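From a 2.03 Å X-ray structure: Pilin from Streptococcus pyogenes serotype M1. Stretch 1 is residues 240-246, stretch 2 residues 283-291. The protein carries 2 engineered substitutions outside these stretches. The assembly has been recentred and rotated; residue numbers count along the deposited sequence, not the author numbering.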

# COMPACT_ATOMS: atom_id res chain seq x y z
N ASP A 240 -13.46 -7.03 -3.84
CA ASP A 240 -14.84 -7.26 -4.30
C ASP A 240 -15.82 -7.07 -3.17
O ASP A 240 -15.51 -7.36 -2.01
CB ASP A 240 -15.01 -8.65 -4.90
CG ASP A 240 -14.20 -8.84 -6.15
OD1 ASP A 240 -13.52 -7.89 -6.58
OD2 ASP A 240 -14.22 -9.94 -6.72
N TYR A 241 -17.02 -6.61 -3.51
CA TYR A 241 -18.06 -6.46 -2.50
C TYR A 241 -19.46 -6.48 -3.12
O TYR A 241 -19.63 -6.25 -4.31
CB TYR A 241 -17.83 -5.20 -1.65
CG TYR A 241 -17.97 -3.91 -2.40
CD1 TYR A 241 -19.21 -3.29 -2.54
CD2 TYR A 241 -16.85 -3.29 -2.99
CE1 TYR A 241 -19.35 -2.10 -3.26
CE2 TYR A 241 -16.97 -2.12 -3.69
CZ TYR A 241 -18.22 -1.52 -3.82
OH TYR A 241 -18.35 -0.35 -4.52
N VAL A 242 -20.45 -6.76 -2.27
CA VAL A 242 -21.85 -6.69 -2.62
C VAL A 242 -22.56 -5.97 -1.49
O VAL A 242 -22.29 -6.23 -0.30
CB VAL A 242 -22.48 -8.11 -2.75
CG1 VAL A 242 -23.92 -8.00 -3.29
CG2 VAL A 242 -21.66 -9.01 -3.66
N VAL A 243 -23.44 -5.04 -1.85
CA VAL A 243 -24.37 -4.43 -0.91
C VAL A 243 -25.80 -4.78 -1.28
O VAL A 243 -26.20 -4.62 -2.43
CB VAL A 243 -24.27 -2.89 -0.89
CG1 VAL A 243 -25.08 -2.32 0.28
CG2 VAL A 243 -22.81 -2.42 -0.83
N THR A 244 -26.58 -5.26 -0.31
CA THR A 244 -27.97 -5.58 -0.58
C THR A 244 -28.87 -5.05 0.53
O THR A 244 -28.55 -5.13 1.72
CB THR A 244 -28.20 -7.10 -0.65
OG1 THR A 244 -28.20 -7.63 0.67
CG2 THR A 244 -27.15 -7.80 -1.46
N GLU A 245 -30.02 -4.51 0.14
CA GLU A 245 -31.09 -4.17 1.07
C GLU A 245 -32.08 -5.34 1.15
O GLU A 245 -32.28 -6.03 0.16
CB GLU A 245 -31.79 -2.93 0.53
CG GLU A 245 -32.94 -2.40 1.37
CD GLU A 245 -33.62 -1.20 0.72
OE1 GLU A 245 -32.96 -0.16 0.50
OE2 GLU A 245 -34.82 -1.28 0.43
N ASP A 246 -32.72 -5.55 2.30
CA ASP A 246 -33.87 -6.49 2.38
C ASP A 246 -34.95 -6.14 1.34
O ASP A 246 -34.98 -5.04 0.80
CB ASP A 246 -34.52 -6.47 3.78
CG ASP A 246 -33.79 -7.35 4.78
OD1 ASP A 246 -32.70 -7.85 4.44
OD2 ASP A 246 -34.30 -7.53 5.91
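Stretch 2 283-291: DMTITFTNK

Stretch 2 is extended: after D283 it runs as a strand from M284 to K291, beside strand 240-245 in nearly the same direction. The axes cross at -17° and come no closer than 9.4 Å, too far for backbone pairing, so side chains fill the gap. The alternation of a strand sends M284, I286, F288 and N290 toward stretch 1, while T285 and T289 point away, their polar side chains clear of the contact.

M284, flexible and unbranched, brings CG to 3.2 Å from the hydroxyl OH of Y241. I286 follows, m at chi1 and t at chi2, extending CD1 to 4.0 Å from CE1 of Y241, at the ring edge, and to 4.4 Å from CG2 of V243; such a buried site suits a branched aliphatic chain. F288 has the most area covered by the other stretch, 80 Å². Its CE1 packs 3.8 Å from CG1 of V243, while its ring edge meets the V243 carbonyl, CZ to O at 3.7 Å, and its CB lies 3.5 Å from OE1 of E245. Here the strands are nearer, with CA atoms of E245 and F288 7.9 Å apart. Finally, the buried N290, covalently bonded elsewhere in the structure, places OD1 2.5 Å from OE2 of E245. K291 then extends beyond reach, its charge exposed.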

# COMPACT_ATOMS: atom_id res chain seq x y z
N ASP A 283 -13.61 7.01 -5.00
CA ASP A 283 -14.64 6.93 -3.95
C ASP A 283 -15.96 6.49 -4.59
O ASP A 283 -16.35 6.98 -5.66
CB ASP A 283 -14.82 8.29 -3.29
CG ASP A 283 -13.71 8.64 -2.31
OD1 ASP A 283 -13.17 7.73 -1.63
OD2 ASP A 283 -13.43 9.86 -2.16
N MET A 284 -16.64 5.53 -3.97
CA MET A 284 -17.87 4.98 -4.52
C MET A 284 -19.07 5.43 -3.72
O MET A 284 -19.05 5.31 -2.50
CB MET A 284 -17.80 3.45 -4.54
CG MET A 284 -19.14 2.76 -4.92
SD MET A 284 -19.69 3.15 -6.59
CE MET A 284 -18.81 1.89 -7.53
N THR A 285 -20.14 5.89 -4.39
CA THR A 285 -21.38 6.18 -3.68
C THR A 285 -22.53 5.39 -4.27
O THR A 285 -22.79 5.46 -5.47
CB THR A 285 -21.71 7.68 -3.69
OG1 THR A 285 -20.64 8.39 -3.10
CG2 THR A 285 -22.98 7.97 -2.86
N ILE A 286 -23.21 4.63 -3.41
CA ILE A 286 -24.31 3.77 -3.80
C ILE A 286 -25.55 4.19 -3.02
O ILE A 286 -25.56 4.16 -1.79
CB ILE A 286 -24.01 2.29 -3.54
CG1 ILE A 286 -22.68 1.89 -4.22
CG2 ILE A 286 -25.18 1.42 -4.00
CD1 ILE A 286 -22.34 0.43 -4.12
N THR A 287 -26.58 4.59 -3.77
CA THR A 287 -27.82 5.09 -3.20
C THR A 287 -28.98 4.13 -3.46
O THR A 287 -29.29 3.79 -4.60
CB THR A 287 -28.14 6.45 -3.79
OG1 THR A 287 -26.97 7.27 -3.71
CG2 THR A 287 -29.35 7.13 -3.06
N PHE A 288 -29.61 3.70 -2.37
CA PHE A 288 -30.83 2.91 -2.46
C PHE A 288 -32.03 3.85 -2.34
O PHE A 288 -32.21 4.55 -1.34
CB PHE A 288 -30.85 1.84 -1.37
CG PHE A 288 -29.92 0.69 -1.64
CD1 PHE A 288 -28.55 0.79 -1.37
CD2 PHE A 288 -30.41 -0.51 -2.14
CE1 PHE A 288 -27.70 -0.27 -1.59
CE2 PHE A 288 -29.57 -1.60 -2.36
CZ PHE A 288 -28.19 -1.48 -2.08
N THR A 289 -32.83 3.91 -3.39
CA THR A 289 -34.05 4.73 -3.36
C THR A 289 -35.21 3.79 -3.19
O THR A 289 -35.39 2.86 -4.01
CB THR A 289 -34.20 5.54 -4.66
OG1 THR A 289 -33.06 6.40 -4.79
CG2 THR A 289 -35.48 6.42 -4.65
N ASN A 290 -35.96 4.02 -2.12
CA ASN A 290 -37.20 3.26 -1.88
C ASN A 290 -38.40 4.15 -2.00
O ASN A 290 -38.50 5.17 -1.31
CB ASN A 290 -37.20 2.61 -0.52
CG ASN A 290 -36.02 1.68 -0.32
OD1 ASN A 290 -36.01 0.56 -0.82
N LYS A 291 -39.31 3.74 -2.86
CA LYS A 291 -40.42 4.59 -3.26
C LYS A 291 -41.74 3.91 -2.92
O LYS A 291 -41.92 2.72 -3.16
CB LYS A 291 -40.33 4.91 -4.75
CG LYS A 291 -41.31 5.98 -5.23
CD LYS A 291 -41.16 6.25 -6.73
CE LYS A 291 -41.74 7.61 -7.09
NZ LYS A 291 -41.99 7.69 -8.55